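Local coordinates for endosialidase (Enterobacteria phage phi92, PDB 4HIZ), which probably cleaves the alpha-2,8 and alpha-2,9 linkages within polymers of sialic acid, as a trimeric viral endosialidase, at residues 542-547 with 558-563; 88-93 with 98-103. One frame throughout, in Å; residues are numbered along the deposited sequence.

Contact 1: 542-547 with 558-563; sequences RTLPVS and APVTFD
Pro545 and Ala558 mark the closest approach of the two backbones, their CA atoms 6.7 Å apart, and no hydrogen bond links 542-547 to 558-563 directly. The chain turns back on itself through a short antiparallel pair, 546-548 with 554-556, and the contact lies just beyond its open end, where Pro545 still bonds by its backbone to Ser557. Two apolar touches carry it. Pro545 presents CD to the small methyl of Ala558, CD to CB 4.0 Å, at van der Waals range across a fairly wide backbone gap. Farther on, Leu544 CD2 lies 3.6 Å from Val560 CG2 and 3.9 Å from Val560 CG1, so a single leucine methyl meets both methyls of the valine, the side chains crossing at about a right angle. With CG anti to the carbonyl carbon (chi1 -66°), the leucine carries CD2 across to the valine. Val560, branched at CB, suits a strand; 560-562 pairs in parallel with strands of the second and third subunits, consistent with an interwoven trimeric beta-structure of the phage-fibre kind. Leu544 also packs on Leu544 of each neighbouring subunit. All four touching residues are buried and meet through carbon alone, while polar bonds run to other partners, such as Arg542 to Asp78 of the second subunit; the contact is probably held largely by apolar burial among three chains.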
loop_
_atom_site.group_PDB
_atom_site.type_symbol
_atom_site.label_atom_id
_atom_site.label_comp_id
_atom_site.label_asym_id
_atom_site.label_seq_id
_atom_site.Cartn_x
_atom_site.Cartn_y
_atom_site.Cartn_z
ATOM N N ARG A 542 -4.606 -3.339 4.022
ATOM C CA ARG A 542 -4.897 -3.191 5.461
ATOM C C ARG A 542 -4.549 -1.779 5.921
ATOM O O ARG A 542 -5.288 -1.180 6.707
ATOM C CB ARG A 542 -4.123 -4.192 6.347
ATOM C CG ARG A 542 -4.389 -5.675 6.105
ATOM C CD ARG A 542 -5.883 -5.946 5.865
ATOM N NE ARG A 542 -6.192 -7.390 5.836
ATOM C CZ ARG A 542 -6.716 -8.067 6.860
ATOM N NH1 ARG A 542 -7.014 -7.446 7.985
ATOM N NH2 ARG A 542 -6.983 -9.362 6.738
ATOM N N THR A 543 -3.425 -1.231 5.462
ATOM C CA THR A 543 -3.064 0.098 5.970
ATOM C C THR A 543 -4.076 1.156 5.616
ATOM O O THR A 543 -4.465 1.964 6.481
ATOM C CB THR A 543 -1.659 0.570 5.516
ATOM O OG1 THR A 543 -1.574 0.476 4.089
ATOM C CG2 THR A 543 -0.597 -0.301 6.178
ATOM N N LEU A 544 -4.464 1.211 4.336
ATOM C CA LEU A 544 -5.484 2.166 3.938
ATOM C C LEU A 544 -6.421 1.381 3.022
ATOM O O LEU A 544 -6.166 1.284 1.807
ATOM C CB LEU A 544 -4.852 3.378 3.229
ATOM C CG LEU A 544 -3.947 4.231 4.151
ATOM C CD1 LEU A 544 -3.148 5.174 3.305
ATOM C CD2 LEU A 544 -4.775 4.996 5.190
ATOM N N PRO A 545 -7.466 0.771 3.592
ATOM C CA PRO A 545 -8.245 -0.208 2.783
ATOM C C PRO A 545 -9.056 0.455 1.699
ATOM O O PRO A 545 -9.950 1.246 1.980
ATOM C CB PRO A 545 -9.193 -0.890 3.801
ATOM C CG PRO A 545 -8.719 -0.451 5.143
ATOM C CD PRO A 545 -7.857 0.786 5.016
ATOM N N VAL A 546 -8.707 0.140 0.455
ATOM C CA VAL A 546 -9.340 0.806 -0.688
ATOM C C VAL A 546 -10.108 -0.160 -1.543
ATOM O O VAL A 546 -9.617 -1.257 -1.838
ATOM C CB VAL A 546 -8.270 1.500 -1.546
ATOM C CG1 VAL A 546 -8.816 1.874 -2.946
ATOM C CG2 VAL A 546 -7.711 2.744 -0.814
ATOM N N SER A 547 -11.326 0.244 -1.925
ATOM C CA SER A 547 -12.131 -0.502 -2.887
ATOM C C SER A 547 -12.511 0.478 -3.973
ATOM O O SER A 547 -12.766 1.645 -3.699
ATOM C CB SER A 547 -13.412 -0.982 -2.214
ATOM O OG SER A 547 -13.049 -1.822 -1.128
ATOM N N ALA A 558 -11.503 3.201 6.371
ATOM C CA ALA A 558 -11.089 3.284 7.782
ATOM C C ALA A 558 -10.922 4.745 8.110
ATOM O O ALA A 558 -10.586 5.535 7.238
ATOM C CB ALA A 558 -9.738 2.561 8.011
ATOM N N PRO A 559 -11.135 5.117 9.375
ATOM C CA PRO A 559 -10.724 6.465 9.804
ATOM C C PRO A 559 -9.221 6.598 9.677
ATOM O O PRO A 559 -8.491 5.623 9.898
ATOM C CB PRO A 559 -11.093 6.495 11.312
ATOM C CG PRO A 559 -11.818 5.237 11.575
ATOM C CD PRO A 559 -11.620 4.270 10.482
ATOM N N VAL A 560 -8.756 7.780 9.277
ATOM C CA VAL A 560 -7.315 7.969 9.128
ATOM C C VAL A 560 -6.917 9.298 9.724
ATOM O O VAL A 560 -7.649 10.294 9.594
ATOM C CB VAL A 560 -6.954 8.011 7.598
ATOM C CG1 VAL A 560 -5.455 8.197 7.402
ATOM C CG2 VAL A 560 -7.448 6.745 6.865
ATOM N N THR A 561 -5.773 9.316 10.408
ATOM C CA THR A 561 -5.229 10.554 10.945
ATOM C C THR A 561 -3.885 10.813 10.293
ATOM O O THR A 561 -2.962 9.990 10.373
ATOM C CB THR A 561 -5.088 10.431 12.490
ATOM O OG1 THR A 561 -6.413 10.393 13.077
ATOM C CG2 THR A 561 -4.309 11.626 13.093
ATOM N N PHE A 562 -3.778 11.967 9.650
ATOM C CA PHE A 562 -2.521 12.379 9.015
ATOM C C PHE A 562 -1.730 13.222 10.008
ATOM O O PHE A 562 -2.170 14.299 10.397
ATOM C CB PHE A 562 -2.840 13.205 7.776
ATOM C CG PHE A 562 -3.456 12.391 6.643
ATOM C CD1 PHE A 562 -4.828 12.190 6.597
ATOM C CD2 PHE A 562 -2.659 11.811 5.659
ATOM C CE1 PHE A 562 -5.410 11.442 5.556
ATOM C CE2 PHE A 562 -3.225 11.069 4.588
ATOM C CZ PHE A 562 -4.603 10.880 4.546
ATOM N N ASP A 563 -0.552 12.758 10.402
ATOM C CA ASP A 563 0.242 13.478 11.427
ATOM C C ASP A 563 1.083 14.637 10.846
ATOM O O ASP A 563 1.785 15.370 11.601
ATOM C CB ASP A 563 1.210 12.496 12.126
ATOM C CG ASP A 563 0.501 11.498 13.053
ATOM O OD1 ASP A 563 -0.688 11.725 13.382
ATOM O OD2 ASP A 563 1.160 10.507 13.491
#

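Contact 2: 88-93 with 98-103; sequences DKTFVY and YAPFMA. With NA (sodium ion), chain B; EDO (1,2-ethanediol), chain L.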
loop_
_atom_site.group_PDB
_atom_site.type_symbol
_atom_site.label_atom_id
_atom_site.label_comp_id
_atom_site.label_asym_id
_atom_site.label_seq_id
_atom_site.Cartn_x
_atom_site.Cartn_y
_atom_site.Cartn_z
ATOM N N ASP A 88 14.800 -8.280 23.692
ATOM C CA ASP A 88 14.551 -9.701 23.464
ATOM C C ASP A 88 13.102 -9.896 23.926
ATOM O O ASP A 88 12.859 -10.223 25.103
ATOM C CB ASP A 88 15.513 -10.592 24.272
ATOM C CG ASP A 88 15.252 -12.079 24.057
ATOM O OD1 ASP A 88 14.569 -12.434 23.051
ATOM O OD2 ASP A 88 15.716 -12.907 24.893
ATOM N N LYS A 89 12.157 -9.663 23.016
ATOM C CA LYS A 89 10.752 -9.440 23.356
ATOM C C LYS A 89 9.779 -10.334 22.628
ATOM O O LYS A 89 8.571 -10.254 22.899
ATOM C CB LYS A 89 10.352 -7.980 22.989
ATOM C CG LYS A 89 11.128 -6.918 23.810
ATOM C CD LYS A 89 10.634 -5.507 23.484
ATOM C CE LYS A 89 11.153 -5.041 22.062
ATOM N NZ LYS A 89 12.666 -4.662 22.122
ATOM N N THR A 90 10.246 -11.138 21.673
ATOM C CA THR A 90 9.260 -11.920 20.896
ATOM C C THR A 90 8.524 -12.979 21.715
ATOM O O THR A 90 9.047 -13.476 22.715
ATOM C CB THR A 90 9.882 -12.593 19.649
ATOM O OG1 THR A 90 10.831 -13.587 20.042
ATOM C CG2 THR A 90 10.509 -11.549 18.710
ATOM N N PHE A 91 7.313 -13.327 21.280
ATOM C CA PHE A 91 6.558 -14.388 21.931
ATOM C C PHE A 91 5.439 -14.850 21.017
ATOM O O PHE A 91 5.103 -14.175 20.031
ATOM C CB PHE A 91 6.027 -13.894 23.319
ATOM C CG PHE A 91 5.043 -12.753 23.230
ATOM C CD1 PHE A 91 3.669 -12.993 23.031
ATOM C CD2 PHE A 91 5.478 -11.434 23.305
ATOM C CE1 PHE A 91 2.774 -11.916 22.943
ATOM C CE2 PHE A 91 4.583 -10.346 23.227
ATOM C CZ PHE A 91 3.217 -10.586 23.037
ATOM N N VAL A 92 4.917 -16.036 21.310
ATOM C CA VAL A 92 3.773 -16.606 20.591
ATOM C C VAL A 92 2.649 -16.799 21.609
ATOM O O VAL A 92 2.870 -17.332 22.727
ATOM C CB VAL A 92 4.166 -17.935 19.926
ATOM C CG1 VAL A 92 2.966 -18.562 19.172
ATOM C CG2 VAL A 92 5.378 -17.712 18.954
ATOM N N TYR A 93 1.469 -16.316 21.266
ATOM C CA TYR A 93 0.314 -16.465 22.167
ATOM C C TYR A 93 -0.934 -16.736 21.343
ATOM O O TYR A 93 -1.226 -15.977 20.394
ATOM C CB TYR A 93 0.120 -15.206 23.025
ATOM C CG TYR A 93 -0.973 -15.372 24.073
ATOM C CD1 TYR A 93 -0.705 -16.017 25.299
ATOM C CD2 TYR A 93 -2.252 -14.840 23.851
ATOM C CE1 TYR A 93 -1.735 -16.156 26.232
ATOM C CE2 TYR A 93 -3.288 -14.972 24.782
ATOM C CZ TYR A 93 -3.021 -15.626 25.960
ATOM O OH TYR A 93 -4.027 -15.721 26.917
ATOM N N TYR A 98 4.108 -12.676 17.850
ATOM C CA TYR A 98 4.303 -11.257 18.128
ATOM C C TYR A 98 5.775 -10.896 18.063
ATOM O O TYR A 98 6.630 -11.557 18.683
ATOM C CB TYR A 98 3.807 -10.902 19.541
ATOM C CG TYR A 98 2.293 -11.038 19.704
ATOM C CD1 TYR A 98 1.683 -12.294 19.884
ATOM C CD2 TYR A 98 1.488 -9.906 19.725
ATOM C CE1 TYR A 98 0.317 -12.394 20.063
ATOM C CE2 TYR A 98 0.105 -9.998 19.880
ATOM C CZ TYR A 98 -0.464 -11.244 20.064
ATOM O OH TYR A 98 -1.822 -11.315 20.220
ATOM N N ALA A 99 6.068 -9.850 17.301
ATOM C CA ALA A 99 7.433 -9.327 17.192
ATOM C C ALA A 99 7.446 -7.854 17.644
ATOM O O ALA A 99 7.290 -6.908 16.828
ATOM C CB ALA A 99 7.945 -9.435 15.701
ATOM N N PRO A 100 7.639 -7.632 18.953
ATOM C CA PRO A 100 7.733 -6.266 19.447
ATOM C C PRO A 100 9.120 -5.710 19.140
ATOM O O PRO A 100 10.081 -6.474 19.001
ATOM C CB PRO A 100 7.570 -6.424 20.979
ATOM C CG PRO A 100 6.979 -7.840 21.150
ATOM C CD PRO A 100 7.680 -8.614 20.047
ATOM N N PHE A 101 9.193 -4.394 18.978
ATOM C CA PHE A 101 10.443 -3.726 18.554
ATOM C C PHE A 101 10.267 -2.244 18.875
ATOM O O PHE A 101 9.293 -1.863 19.555
ATOM C CB PHE A 101 10.688 -3.955 17.040
ATOM C CG PHE A 101 9.675 -3.293 16.138
ATOM C CD1 PHE A 101 8.392 -3.884 15.916
ATOM C CD2 PHE A 101 10.001 -2.115 15.468
ATOM C CE1 PHE A 101 7.464 -3.281 15.049
ATOM C CE2 PHE A 101 9.085 -1.488 14.598
ATOM C CZ PHE A 101 7.807 -2.076 14.383
ATOM N N MET A 102 11.215 -1.390 18.489
ATOM C CA MET A 102 11.027 0.038 18.675
ATOM C C MET A 102 11.131 0.725 17.298
ATOM O O MET A 102 12.006 0.372 16.484
ATOM C CB MET A 102 12.086 0.587 19.672
ATOM C CG MET A 102 11.732 0.074 21.133
ATOM S SD MET A 102 13.043 0.635 22.258
ATOM C CE MET A 102 14.344 -0.537 21.930
ATOM N N ALA A 103 10.182 1.624 17.045
ATOM C CA ALA A 103 10.094 2.384 15.797
ATOM C C ALA A 103 10.482 3.810 16.124
ATOM O O ALA A 103 9.748 4.518 16.816
ATOM C CB ALA A 103 8.636 2.342 15.268
HETATM NA NA NA B . 10.837 -15.467 23.017
HETATM C C1 EDO L . 6.346 -18.847 22.908
HETATM O O1 EDO L . 6.498 -17.488 23.308
HETATM C C2 EDO L . 7.665 -19.622 22.879
HETATM O O2 EDO L . 8.610 -18.919 22.096
HETATM O O HOH W 1 -2.925 -13.766 20.375
HETATM O O HOH W 2 9.694 -17.050 25.089
#
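A beta hairpin of the catalytic beta-propeller domain joins strand 91-93 to strand 96-104, and Phe91 and Tyr98 form an antiparallel hydrogen-bonded pair in it. Tyr98 N gives the shorter bond, 2.8 Å to Phe91 O; Phe91 N returns one of 3.2 Å to Tyr98 O. Both side chains lie on the same sheet face. Phe91 CG sits between its backbone N and carbonyl carbon (chi1 64°), which brings the ring back over its partner: the planes are 16° from parallel but slid apart, with centroids 4.6 Å apart, and Tyr98 CB makes a CH-pi contact over the Phe91 face. Trp116 meets the Tyr98 ring edge-to-face. Pro100, which has no N-H to offer, packs its ring against the aliphatic part of Lys89, CB to CB 3.8 Å. The lysine chain then bends at chi3 and chi4, and its ammonium is held by the carbonyls of Trp85, Gln87 and Cys148. Thr90 O binds a sodium ion at 2.7 Å, with Val477 O as another ligand. At the turn end a water bridges the strands, donating to Tyr93 O at 2.8 Å and lying 2.7 Å from Tyr98 OH.

Overall arrangement
Contact 2 comes first along the chain and closes before contact 1 opens. Their centres are 24 Å apart and their nearest atoms about 11 Å, so neither touches the other. Contact 2 lies in the propeller domain, its centre about 8 Å from the centre of the whole chain, and no other protein chain of the assembly touches its segments. The centre of contact 1 is about 18 Å from that point, and residues of both other subunits pack against and bond to its segments. A calcium ion lies about 9 Å from the side chain of Pro545, and one lies about 8 Å from that of Phe101; neither is bound by these segments, whereas sodium is bound directly at contact 2. Neither contact includes a residue of the observed glycan pockets.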